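Local coordinates for protein walker-type atpase (Pyrococcus abyssi, PDB 2QEN) that binds ADP and magnesium, and is probably a Walker-type P-loop ATPase whose cellular role is unknown, at residues D61-Y66 and L274-R279; E115-L120 and P163-I168; V132-A137 and A153-A158; R141-G144 and K149-L152. The protein carries 1 engineered substitution. All blocks are in the same frame, centred on the assembly; numbering follows the deposited sequence.

Interaction 1 (D61-Y66 and L274-R279)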
loop_
_atom_site.group_PDB
_atom_site.type_symbol
_atom_site.label_atom_id
_atom_site.label_comp_id
_atom_site.label_asym_id
_atom_site.label_seq_id
_atom_site.Cartn_x
_atom_site.Cartn_y
_atom_site.Cartn_z
ATOM N N ASP A 61 -4.277 8.365 -5.379
ATOM C CA ASP A 61 -3.719 7.087 -5.818
ATOM C C ASP A 61 -2.570 7.327 -6.815
ATOM O O ASP A 61 -2.794 7.565 -8.008
ATOM C CB ASP A 61 -4.814 6.206 -6.444
ATOM C CG ASP A 61 -4.380 4.739 -6.597
ATOM O OD1 ASP A 61 -3.170 4.467 -6.791
ATOM O OD2 ASP A 61 -5.254 3.847 -6.520
ATOM N N CYS A 62 -1.346 7.266 -6.286
ATOM C CA CYS A 62 -0.122 7.523 -7.042
ATOM C C CYS A 62 0.181 6.436 -8.073
ATOM O O CYS A 62 0.756 6.722 -9.127
ATOM C CB CYS A 62 1.060 7.699 -6.082
ATOM S SG CYS A 62 0.823 9.068 -4.913
ATOM N N ARG A 63 -0.201 5.193 -7.773
ATOM C CA ARG A 63 -0.034 4.107 -8.732
ATOM C C ARG A 63 -0.928 4.304 -9.968
ATOM O O ARG A 63 -0.458 4.184 -11.108
ATOM C CB ARG A 63 -0.272 2.740 -8.066
ATOM C CG ARG A 63 -0.238 1.567 -9.044
ATOM C CD ARG A 63 0.506 0.403 -8.444
ATOM N NE ARG A 63 0.195 -0.887 -9.062
ATOM C CZ ARG A 63 0.725 -1.352 -10.196
ATOM N NH1 ARG A 63 1.584 -0.624 -10.906
ATOM N NH2 ARG A 63 0.364 -2.553 -10.628
ATOM N N GLU A 64 -2.202 4.621 -9.735
ATOM C CA GLU A 64 -3.144 4.978 -10.801
ATOM C C GLU A 64 -2.677 6.201 -11.622
ATOM O O GLU A 64 -2.978 6.286 -12.811
ATOM C CB GLU A 64 -4.551 5.196 -10.206
ATOM C CG GLU A 64 -5.646 5.641 -11.185
ATOM C CD GLU A 64 -6.928 6.171 -10.494
ATOM O OE1 GLU A 64 -6.938 6.366 -9.248
ATOM O OE2 GLU A 64 -7.931 6.408 -11.213
ATOM N N LEU A 65 -1.941 7.134 -11.004
ATOM C CA LEU A 65 -1.395 8.287 -11.739
ATOM C C LEU A 65 -0.228 7.889 -12.645
ATOM O O LEU A 65 -0.046 8.430 -13.726
ATOM C CB LEU A 65 -0.940 9.405 -10.784
ATOM C CG LEU A 65 -1.960 10.405 -10.228
ATOM C CD1 LEU A 65 -1.341 11.236 -9.113
ATOM C CD2 LEU A 65 -2.517 11.315 -11.313
ATOM N N TYR A 66 0.570 6.945 -12.167
ATOM C CA TYR A 66 1.730 6.447 -12.889
ATOM C C TYR A 66 1.339 5.478 -14.019
ATOM O O TYR A 66 1.914 5.525 -15.104
ATOM C CB TYR A 66 2.662 5.771 -11.879
ATOM C CG TYR A 66 3.655 4.789 -12.450
ATOM C CD1 TYR A 66 4.898 5.220 -12.926
ATOM C CD2 TYR A 66 3.365 3.421 -12.494
ATOM C CE1 TYR A 66 5.825 4.308 -13.443
ATOM C CE2 TYR A 66 4.285 2.498 -13.012
ATOM C CZ TYR A 66 5.510 2.954 -13.477
ATOM O OH TYR A 66 6.416 2.058 -13.975
ATOM N N LEU A 274 4.475 -10.390 -11.647
ATOM C CA LEU A 274 5.707 -11.075 -12.008
ATOM C C LEU A 274 6.142 -10.768 -13.453
ATOM O O LEU A 274 7.343 -10.766 -13.749
ATOM C CB LEU A 274 5.590 -12.584 -11.765
ATOM C CG LEU A 274 5.480 -13.070 -10.314
ATOM C CD1 LEU A 274 5.177 -14.571 -10.292
ATOM C CD2 LEU A 274 6.737 -12.758 -9.484
ATOM N N GLU A 275 5.167 -10.507 -14.334
ATOM C CA GLU A 275 5.432 -10.027 -15.696
ATOM C C GLU A 275 6.227 -8.723 -15.658
ATOM O O GLU A 275 7.225 -8.574 -16.372
ATOM C CB GLU A 275 4.126 -9.773 -16.467
ATOM C CG GLU A 275 3.461 -10.993 -17.088
ATOM C CD GLU A 275 2.319 -10.627 -18.047
ATOM O OE1 GLU A 275 1.692 -9.546 -17.884
ATOM O OE2 GLU A 275 2.045 -11.424 -18.977
ATOM N N GLU A 276 5.764 -7.783 -14.832
ATOM C CA GLU A 276 6.422 -6.490 -14.654
ATOM C C GLU A 276 7.882 -6.675 -14.239
ATOM O O GLU A 276 8.779 -6.084 -14.849
ATOM C CB GLU A 276 5.665 -5.615 -13.636
ATOM C CG GLU A 276 4.220 -5.255 -14.035
ATOM C CD GLU A 276 3.476 -4.403 -12.988
ATOM O OE1 GLU A 276 3.573 -4.683 -11.768
ATOM O OE2 GLU A 276 2.773 -3.452 -13.399
ATOM N N LEU A 277 8.110 -7.505 -13.217
ATOM C CA LEU A 277 9.456 -7.815 -12.733
ATOM C C LEU A 277 10.336 -8.473 -13.794
ATOM O O LEU A 277 11.510 -8.131 -13.917
ATOM C CB LEU A 277 9.397 -8.737 -11.506
ATOM C CG LEU A 277 9.447 -8.187 -10.083
ATOM C CD1 LEU A 277 9.507 -9.355 -9.097
ATOM C CD2 LEU A 277 10.648 -7.278 -9.887
ATOM N N ARG A 278 9.765 -9.425 -14.535
ATOM C CA ARG A 278 10.494 -10.202 -15.537
ATOM C C ARG A 278 11.054 -9.299 -16.634
ATOM O O ARG A 278 12.130 -9.554 -17.158
ATOM C CB ARG A 278 9.588 -11.280 -16.143
ATOM C CG ARG A 278 10.290 -12.336 -17.005
ATOM C CD ARG A 278 9.624 -12.412 -18.392
ATOM N NE ARG A 278 8.189 -12.131 -18.319
ATOM C CZ ARG A 278 7.465 -11.575 -19.290
ATOM N NH1 ARG A 278 8.025 -11.222 -20.443
ATOM N NH2 ARG A 278 6.167 -11.369 -19.103
ATOM N N ARG A 279 10.326 -8.237 -16.969
ATOM C CA ARG A 279 10.807 -7.266 -17.958
ATOM C C ARG A 279 12.114 -6.581 -17.527
ATOM O O ARG A 279 13.056 -6.481 -18.320
ATOM C CB ARG A 279 9.719 -6.253 -18.304
ATOM C CG ARG A 279 8.972 -6.591 -19.595
ATOM C CD ARG A 279 7.912 -7.662 -19.393
ATOM N NE ARG A 279 6.565 -7.167 -19.683
ATOM C CZ ARG A 279 5.936 -7.341 -20.843
ATOM N NH1 ARG A 279 6.528 -8.000 -21.833
ATOM N NH2 ARG A 279 4.713 -6.856 -21.021
#
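The guanidinium of Arg63 is met at its edge, near its own plane, by one oxygen of the Glu276 carboxylate, and the two flat groups are turned steeply against each other, with planes 67° apart. The meeting is a long salt bridge: NH2 of Arg63 lies 3.8 Å from OE2 of Glu276, and NH1 of Arg63 stands 4.0 Å from that same oxygen. It spans two parts of the chain, from helix 62-67 of the P-loop ATPase core to the long helix 255-280. There Leu274 and Leu277 pack on helix 282-292, in the C-terminal region that matches a winged helix-turn-helix family. The backbones stay far apart, with CA of Arg63 and CA of Glu276 separated by 13.7 Å, and the two side chains bridge the distance from opposite directions. Arg63 reaches across with CG turned away from the backbone N (chi1 175°), whereas Glu276 runs extended beyond CG. This long ion pair lies at the surface and buries little area, so it is probably a weak electrostatic link between the two helices.

Nearer the nucleotide, the Arg63 side chain comes within about 4 Å of that of Glu136, which binds magnesium in a structure of this protein though not in this model; the magnesium ion present here is about 8 Å from Arg63. Cys62 ties the start of the short helix to the backbone of Asp135 on the adjoining strand. Asp61 caps that helix at its N-cap position: its OD1 accepts from N of Glu64 at 3.1 Å, nearly straight at 176°, with the donor well above the carboxylate plane.

Interaction 2 (E115-L120 and P163-I168)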
loop_
_atom_site.group_PDB
_atom_site.type_symbol
_atom_site.label_atom_id
_atom_site.label_comp_id
_atom_site.label_asym_id
_atom_site.label_seq_id
_atom_site.Cartn_x
_atom_site.Cartn_y
_atom_site.Cartn_z
ATOM N N GLU A 115 0.694 26.712 -4.104
ATOM C CA GLU A 115 -0.577 27.460 -4.155
ATOM C C GLU A 115 -1.748 26.603 -3.659
ATOM O O GLU A 115 -2.510 27.026 -2.792
ATOM C CB GLU A 115 -0.830 27.858 -5.613
ATOM C CG GLU A 115 -1.756 29.012 -5.886
ATOM C CD GLU A 115 -1.769 29.404 -7.382
ATOM O OE1 GLU A 115 -1.007 28.798 -8.195
ATOM O OE2 GLU A 115 -2.537 30.326 -7.746
ATOM N N VAL A 116 -1.866 25.396 -4.217
ATOM C CA VAL A 116 -2.896 24.426 -3.867
ATOM C C VAL A 116 -2.804 24.004 -2.399
ATOM O O VAL A 116 -3.819 23.963 -1.691
ATOM C CB VAL A 116 -2.806 23.161 -4.782
ATOM C CG1 VAL A 116 -3.691 22.001 -4.244
ATOM C CG2 VAL A 116 -3.145 23.516 -6.247
ATOM N N PHE A 117 -1.588 23.701 -1.950
ATOM C CA PHE A 117 -1.377 23.250 -0.582
ATOM C C PHE A 117 -1.644 24.322 0.470
ATOM O O PHE A 117 -2.158 24.010 1.543
ATOM C CB PHE A 117 -0.005 22.574 -0.427
ATOM C CG PHE A 117 -0.012 21.107 -0.818
ATOM C CD1 PHE A 117 -0.571 20.693 -2.038
ATOM C CD2 PHE A 117 0.492 20.139 0.039
ATOM C CE1 PHE A 117 -0.596 19.322 -2.402
ATOM C CE2 PHE A 117 0.469 18.760 -0.317
ATOM C CZ PHE A 117 -0.082 18.365 -1.532
ATOM N N ARG A 118 -1.325 25.575 0.149
ATOM C CA ARG A 118 -1.642 26.720 1.010
ATOM C C ARG A 118 -3.149 26.898 1.222
ATOM O O ARG A 118 -3.591 27.095 2.349
ATOM C CB ARG A 118 -1.030 28.022 0.454
ATOM C CG ARG A 118 0.488 28.117 0.616
ATOM C CD ARG A 118 0.992 29.528 0.284
ATOM N NE ARG A 118 1.004 29.754 -1.163
ATOM C CZ ARG A 118 2.103 29.780 -1.916
ATOM N NH1 ARG A 118 3.301 29.622 -1.358
ATOM N NH2 ARG A 118 2.004 29.983 -3.229
ATOM N N GLU A 119 -3.926 26.836 0.143
ATOM C CA GLU A 119 -5.387 26.844 0.246
ATOM C C GLU A 119 -5.962 25.693 1.098
ATOM O O GLU A 119 -6.902 25.895 1.863
ATOM C CB GLU A 119 -6.029 26.857 -1.145
ATOM C CG GLU A 119 -5.871 28.175 -1.893
ATOM C CD GLU A 119 -6.482 28.149 -3.296
ATOM O OE1 GLU A 119 -7.612 27.625 -3.455
ATOM O OE2 GLU A 119 -5.832 28.667 -4.243
ATOM N N LEU A 120 -5.386 24.498 0.975
ATOM C CA LEU A 120 -5.811 23.340 1.775
ATOM C C LEU A 120 -5.474 23.495 3.257
ATOM O O LEU A 120 -6.235 23.043 4.108
ATOM C CB LEU A 120 -5.201 22.040 1.242
ATOM C CG LEU A 120 -5.684 21.558 -0.123
ATOM C CD1 LEU A 120 -4.935 20.275 -0.508
ATOM C CD2 LEU A 120 -7.196 21.347 -0.133
ATOM N N PRO A 163 0.996 24.195 9.415
ATOM C CA PRO A 163 0.655 23.448 10.638
ATOM C C PRO A 163 -0.755 22.856 10.687
ATOM O O PRO A 163 -1.013 21.955 11.486
ATOM C CB PRO A 163 0.824 24.491 11.757
ATOM C CG PRO A 163 0.697 25.817 11.078
ATOM C CD PRO A 163 1.246 25.631 9.697
ATOM N N ASN A 164 -1.666 23.338 9.854
ATOM C CA ASN A 164 -3.002 22.744 9.820
ATOM C C ASN A 164 -3.168 21.737 8.698
ATOM O O ASN A 164 -4.279 21.415 8.286
ATOM C CB ASN A 164 -4.044 23.848 9.749
ATOM C CG ASN A 164 -3.988 24.736 10.955
ATOM O OD1 ASN A 164 -3.223 25.695 10.994
ATOM N ND2 ASN A 164 -4.789 24.419 11.955
ATOM N N LEU A 165 -2.039 21.242 8.205
ATOM C CA LEU A 165 -2.042 20.305 7.116
ATOM C C LEU A 165 -1.208 19.085 7.506
ATOM O O LEU A 165 -0.075 19.224 7.975
ATOM C CB LEU A 165 -1.498 20.986 5.863
ATOM C CG LEU A 165 -1.793 20.343 4.511
ATOM C CD1 LEU A 165 -3.283 20.460 4.184
ATOM C CD2 LEU A 165 -0.933 21.017 3.431
ATOM N N LYS A 166 -1.795 17.899 7.353
ATOM C CA LYS A 166 -1.102 16.655 7.661
ATOM C C LYS A 166 -0.993 15.825 6.390
ATOM O O LYS A 166 -1.910 15.802 5.570
ATOM C CB LYS A 166 -1.829 15.872 8.765
ATOM C CG LYS A 166 -1.833 16.557 10.124
ATOM C CD LYS A 166 -0.417 16.639 10.730
ATOM C CE LYS A 166 -0.343 17.713 11.805
ATOM N NZ LYS A 166 -0.729 17.205 13.129
ATOM N N ILE A 167 0.144 15.166 6.231
ATOM C CA ILE A 167 0.423 14.384 5.034
ATOM C C ILE A 167 0.680 12.935 5.481
ATOM O O ILE A 167 1.410 12.700 6.445
ATOM C CB ILE A 167 1.610 14.972 4.227
ATOM C CG1 ILE A 167 1.238 16.327 3.609
ATOM C CG2 ILE A 167 2.102 13.986 3.129
ATOM C CD1 ILE A 167 2.392 16.982 2.883
ATOM N N ILE A 168 -0.003 12.001 4.828
ATOM C CA ILE A 168 0.211 10.574 5.025
ATOM C C ILE A 168 0.732 10.028 3.703
ATOM O O ILE A 168 0.132 10.277 2.659
ATOM C CB ILE A 168 -1.102 9.840 5.409
ATOM C CG1 ILE A 168 -1.648 10.377 6.737
ATOM C CG2 ILE A 168 -0.876 8.298 5.509
ATOM C CD1 ILE A 168 -3.066 9.913 7.063
#
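Leu120 and Leu165 are the nearest CA pair, 7.2 Å apart, where helix 113-127 passes strand 165-171. Between the short segments 115-120 and 165-168 the directions differ by 118° and the axes come within 9.8 Å. Leu165 points toward the helix and spreads its two methyls over neighbouring turns. CD1 rests against CB of Leu120 at 3.9 Å. CD2 touches both the ring atom CD2 of Phe117, at 3.8 Å, and the Phe117 carbonyl O. Its CG stands away from the backbone N (chi1 -162°), which aims this fork at the helix. The Phe117 ring reaches in from the side, crossing Leu165 at about a right angle, and takes CD1 of Ile167 at its edge, CE2 of Phe117 to CD1 of Ile167 being 4.1 Å. All four side chains are buried and meet by apolar packing alone.

Around them, Phe117 also touches Phe134 of strand 130-135 and Leu154 of helix 149-161, while Leu120 rests on Phe130 and Val132. Helix 113-127 thus lies on the parallel sheet over two neighbouring strands, 130-135 and 165-171, the layering of helix on sheet expected of the alpha/beta core of a P-loop NTPase.

Interaction 3 (V132-A137 and A153-A158)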
loop_
_atom_site.group_PDB
_atom_site.type_symbol
_atom_site.label_atom_id
_atom_site.label_comp_id
_atom_site.label_asym_id
_atom_site.label_seq_id
_atom_site.Cartn_x
_atom_site.Cartn_y
_atom_site.Cartn_z
ATOM N N VAL A 132 -3.885 15.332 3.549
ATOM C CA VAL A 132 -3.605 14.934 2.171
ATOM C C VAL A 132 -2.856 13.623 2.223
ATOM O O VAL A 132 -1.778 13.549 2.796
ATOM C CB VAL A 132 -2.763 15.982 1.387
ATOM C CG1 VAL A 132 -2.540 15.511 -0.072
ATOM C CG2 VAL A 132 -3.442 17.328 1.412
ATOM N N ALA A 133 -3.458 12.577 1.658
ATOM C CA ALA A 133 -2.849 11.245 1.639
ATOM C C ALA A 133 -2.446 10.801 0.236
ATOM O O ALA A 133 -3.222 10.887 -0.712
ATOM C CB ALA A 133 -3.766 10.229 2.276
ATOM N N PHE A 134 -1.209 10.341 0.126
ATOM C CA PHE A 134 -0.674 9.802 -1.110
ATOM C C PHE A 134 -0.543 8.278 -0.967
ATOM O O PHE A 134 0.291 7.774 -0.216
ATOM C CB PHE A 134 0.680 10.453 -1.429
ATOM C CG PHE A 134 0.595 11.931 -1.753
ATOM C CD1 PHE A 134 0.668 12.889 -0.741
ATOM C CD2 PHE A 134 0.450 12.363 -3.070
ATOM C CE1 PHE A 134 0.593 14.246 -1.024
ATOM C CE2 PHE A 134 0.378 13.743 -3.376
ATOM C CZ PHE A 134 0.451 14.681 -2.352
ATOM N N ASP A 135 -1.387 7.550 -1.684
ATOM C CA ASP A 135 -1.376 6.098 -1.624
ATOM C C ASP A 135 -0.332 5.562 -2.575
ATOM O O ASP A 135 -0.345 5.894 -3.758
ATOM C CB ASP A 135 -2.759 5.527 -1.971
ATOM C CG ASP A 135 -3.102 4.286 -1.150
ATOM O OD1 ASP A 135 -2.214 3.751 -0.410
ATOM O OD2 ASP A 135 -4.276 3.862 -1.226
ATOM N N GLU A 136 0.586 4.755 -2.041
ATOM C CA GLU A 136 1.725 4.207 -2.796
ATOM C C GLU A 136 2.594 5.342 -3.346
ATOM O O GLU A 136 2.903 5.407 -4.551
ATOM C CB GLU A 136 1.272 3.239 -3.910
ATOM C CG GLU A 136 0.409 2.036 -3.465
ATOM C CD GLU A 136 1.137 0.996 -2.610
ATOM O OE1 GLU A 136 2.389 0.999 -2.555
ATOM O OE2 GLU A 136 0.444 0.153 -1.985
ATOM N N ALA A 137 3.027 6.194 -2.423
ATOM C CA ALA A 137 3.747 7.424 -2.721
ATOM C C ALA A 137 5.143 7.206 -3.330
ATOM O O ALA A 137 5.755 8.142 -3.852
ATOM C CB ALA A 137 3.826 8.288 -1.457
ATOM N N ALA A 153 10.371 18.693 -1.977
ATOM C CA ALA A 153 10.404 20.107 -1.631
ATOM C C ALA A 153 9.041 20.595 -1.128
ATOM O O ALA A 153 8.963 21.289 -0.113
ATOM C CB ALA A 153 10.899 20.946 -2.819
ATOM N N LEU A 154 7.973 20.223 -1.826
ATOM C CA LEU A 154 6.616 20.527 -1.391
ATOM C C LEU A 154 6.337 19.975 -0.002
ATOM O O LEU A 154 5.767 20.679 0.826
ATOM C CB LEU A 154 5.584 19.983 -2.396
ATOM C CG LEU A 154 4.087 20.113 -2.067
ATOM C CD1 LEU A 154 3.592 21.578 -2.048
ATOM C CD2 LEU A 154 3.291 19.306 -3.052
ATOM N N PHE A 155 6.725 18.720 0.242
ATOM C CA PHE A 155 6.548 18.075 1.556
ATOM C C PHE A 155 7.338 18.779 2.685
ATOM O O PHE A 155 6.862 18.862 3.819
ATOM C CB PHE A 155 6.930 16.587 1.522
ATOM C CG PHE A 155 6.092 15.735 0.591
ATOM C CD1 PHE A 155 4.784 16.080 0.266
ATOM C CD2 PHE A 155 6.621 14.547 0.064
ATOM C CE1 PHE A 155 4.027 15.276 -0.594
ATOM C CE2 PHE A 155 5.869 13.728 -0.780
ATOM C CZ PHE A 155 4.580 14.081 -1.110
ATOM N N ALA A 156 8.542 19.250 2.375
ATOM C CA ALA A 156 9.374 19.980 3.335
ATOM C C ALA A 156 8.708 21.298 3.696
ATOM O O ALA A 156 8.726 21.717 4.845
ATOM C CB ALA A 156 10.749 20.240 2.752
ATOM N N TYR A 157 8.107 21.938 2.698
ATOM C CA TYR A 157 7.373 23.186 2.908
ATOM C C TYR A 157 6.129 22.971 3.775
ATOM O O TYR A 157 5.919 23.684 4.743
ATOM C CB TYR A 157 7.006 23.815 1.567
ATOM C CG TYR A 157 6.099 25.012 1.703
ATOM C CD1 TYR A 157 6.571 26.217 2.232
ATOM C CD2 TYR A 157 4.783 24.940 1.300
ATOM C CE1 TYR A 157 5.741 27.300 2.359
ATOM C CE2 TYR A 157 3.954 26.025 1.410
ATOM C CZ TYR A 157 4.428 27.189 1.933
ATOM O OH TYR A 157 3.574 28.249 2.033
ATOM N N ALA A 158 5.320 21.974 3.443
ATOM C CA ALA A 158 4.205 21.596 4.314
ATOM C C ALA A 158 4.660 21.297 5.764
ATOM O O ALA A 158 4.045 21.755 6.728
ATOM C CB ALA A 158 3.444 20.419 3.721
#
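Phe155 turns the edge of its ring to the face of Phe134, an offset edge-to-face pair with centroids 5.4 Å apart and planes at 64°. The closest atoms are CE1 of Phe134 and CE1 of Phe155, 3.6 Å apart. CZ of Phe155 sits 4.0 Å above the plane of the Phe134 ring, displaced toward its rim, where it also approaches CD1 of Phe134. The two side chains come from opposite directions, each with CG anti to its own carbonyl carbon: Phe134 points from the strand toward the helix, and Phe155 brings its ring in from a less direct start. An alanine in place of Phe134 would probably leave the Phe155 edge without an aromatic face to rest on and open a gap between strand and helix.

Both rings are buried in the beta-alpha-beta unit formed by strand 130-135, helix 149-161 and strand 165-171. Other residues close round them. Ile60, Phe117, Leu140 and Leu169 touch Phe134, whereas Ile167, Leu140 and Leu190 lie against Phe155.

Just beyond Phe134 the strand ends at Asp135, and Glu136 follows in the loop. Both bind magnesium in a structure of this protein, though they do not hold the ion here, and the apolar run before this acidic pair is consistent with a Walker B motif. Asp135 OD2 is hydrogen-bonded to the hydroxyl of Ser45, itself a magnesium-binding residue, and its OD1 to that of Thr170. The Phe134 side chain, about 11 Å from the magnesium ion, belongs to the apolar layer behind this site. Glu136 OE2 is held by the hydroxyl of Ser172, and its OE1 by Gln138 NE2.

Interaction 4 (R141-G144 and K149-L152)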
loop_
_atom_site.group_PDB
_atom_site.type_symbol
_atom_site.label_atom_id
_atom_site.label_comp_id
_atom_site.label_asym_id
_atom_site.label_seq_id
_atom_site.Cartn_x
_atom_site.Cartn_y
_atom_site.Cartn_z
ATOM N N ARG A 141 8.318 9.100 -7.451
ATOM C CA ARG A 141 9.665 9.162 -8.026
ATOM C C ARG A 141 9.599 9.233 -9.553
ATOM O O ARG A 141 10.569 9.611 -10.205
ATOM C CB ARG A 141 10.550 7.997 -7.538
ATOM C CG ARG A 141 10.274 6.618 -8.136
ATOM C CD ARG A 141 11.140 5.568 -7.446
ATOM N NE ARG A 141 11.117 4.244 -8.085
ATOM C CZ ARG A 141 10.161 3.327 -7.912
ATOM N NH1 ARG A 141 9.111 3.586 -7.131
ATOM N NH2 ARG A 141 10.244 2.143 -8.528
ATOM N N PHE A 142 8.433 8.903 -10.104
ATOM C CA PHE A 142 8.184 9.000 -11.547
ATOM C C PHE A 142 7.459 10.312 -11.921
ATOM O O PHE A 142 6.936 10.460 -13.028
ATOM C CB PHE A 142 7.402 7.783 -12.034
ATOM C CG PHE A 142 8.136 6.481 -11.851
ATOM C CD1 PHE A 142 9.226 6.151 -12.667
ATOM C CD2 PHE A 142 7.735 5.578 -10.876
ATOM C CE1 PHE A 142 9.911 4.938 -12.506
ATOM C CE2 PHE A 142 8.400 4.355 -10.710
ATOM C CZ PHE A 142 9.502 4.037 -11.530
ATOM N N TYR A 143 7.433 11.245 -10.975
ATOM C CA TYR A 143 6.918 12.587 -11.207
ATOM C C TYR A 143 8.012 13.490 -11.787
ATOM O O TYR A 143 9.152 13.486 -11.302
ATOM C CB TYR A 143 6.400 13.162 -9.890
ATOM C CG TYR A 143 5.909 14.582 -9.971
ATOM C CD1 TYR A 143 6.795 15.663 -9.861
ATOM C CD2 TYR A 143 4.554 14.853 -10.135
ATOM C CE1 TYR A 143 6.336 16.976 -9.932
ATOM C CE2 TYR A 143 4.087 16.153 -10.199
ATOM C CZ TYR A 143 4.978 17.209 -10.097
ATOM O OH TYR A 143 4.491 18.491 -10.159
ATOM N N GLY A 144 7.659 14.259 -12.818
ATOM C CA GLY A 144 8.575 15.225 -13.418
ATOM C C GLY A 144 9.756 14.574 -14.108
ATOM O O GLY A 144 9.637 13.468 -14.628
ATOM N N LYS A 149 11.605 15.287 -7.041
ATOM C CA LYS A 149 12.224 16.164 -6.035
ATOM C C LYS A 149 11.361 17.372 -5.676
ATOM O O LYS A 149 11.404 17.872 -4.539
ATOM C CB LYS A 149 13.610 16.628 -6.503
ATOM C CG LYS A 149 14.333 17.536 -5.509
ATOM C CD LYS A 149 15.643 18.065 -6.075
ATOM C CE LYS A 149 16.463 18.762 -4.995
ATOM N NZ LYS A 149 17.837 19.091 -5.481
ATOM N N GLU A 150 10.596 17.841 -6.660
ATOM C CA GLU A 150 9.610 18.897 -6.456
ATOM C C GLU A 150 8.579 18.478 -5.410
ATOM O O GLU A 150 8.089 19.322 -4.667
ATOM C CB GLU A 150 8.894 19.250 -7.767
ATOM C CG GLU A 150 9.792 19.756 -8.884
ATOM C CD GLU A 150 10.249 18.652 -9.835
ATOM O OE1 GLU A 150 10.209 17.450 -9.478
ATOM O OE2 GLU A 150 10.640 18.993 -10.962
ATOM N N LEU A 151 8.250 17.182 -5.351
ATOM C CA LEU A 151 7.322 16.686 -4.310
ATOM C C LEU A 151 7.970 16.650 -2.931
ATOM O O LEU A 151 7.346 17.022 -1.950
ATOM C CB LEU A 151 6.691 15.333 -4.670
ATOM C CG LEU A 151 5.444 15.483 -5.542
ATOM C CD1 LEU A 151 5.172 14.218 -6.288
ATOM C CD2 LEU A 151 4.215 15.905 -4.719
ATOM N N LEU A 152 9.234 16.243 -2.870
ATOM C CA LEU A 152 10.000 16.302 -1.622
ATOM C C LEU A 152 10.106 17.735 -1.085
ATOM O O LEU A 152 9.945 17.956 0.105
ATOM C CB LEU A 152 11.391 15.698 -1.813
ATOM C CG LEU A 152 11.470 14.260 -2.339
ATOM C CD1 LEU A 152 12.914 13.858 -2.570
ATOM C CD2 LEU A 152 10.743 13.262 -1.396
#
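A chi1 of 177° places the Tyr143 ring on the side away from the backbone N, against the helix, where it meets Leu151 with a face and Glu150 with an edge. Glu150 bends at chi2 (94°), and the bend carries its carboxylate back to the ring rim. CD1 of Leu151 lies over the face in a CH-pi contact, 4.1 Å from the centroid of the Tyr143 ring and 25° off the ring normal. Its displacement is toward the CB end of the ring, so the nearest ring atom is CG of Tyr143, at 3.8 Å. OE1 of Glu150 comes in the plane of the ring, 3.9 Å from both CD1 and CE1 of Tyr143; a carboxylate oxygen beside this C-H rim is probably mildly favourable.

The contact folds the loop after strand 130-135 back on the first turn of helix 149-161, within the beta-alpha-beta connection of the ATPase core. A serine in place of Tyr143 would lose the ring and is likely to leave the Leu151 methyl without its aromatic face and that loop less firmly seated on the helix.

Farther out, Tyr143 also packs on Ile72, Arg74 and Leu77, and Leu77 touches Leu151 as well. Gly144 follows with a positive phi, where a side chain would run into Glu150 OE1, and its carbonyl O is hydrogen-bonded to His71 NE2.

In the fold
Interactions 2 and 3 are core contacts of apolar side chains; interaction 4 is also buried but adds a carboxylate at its rim, and interaction 1 is a surface ion pair. Interactions 3 and 4 share helix 149-161, used at successive turns. Interactions 2 and 3 meet on neighbouring strands of one sheet, where N of Val132 pairs with O of Lys166, and CD1 of Ile167 touches CD1 of Phe155. Interaction 1 encloses the other three along the chain and alone reaches helix 255-280. It touches interaction 3 through Cys62 and interaction 4 through the rings of Tyr66 and Phe142.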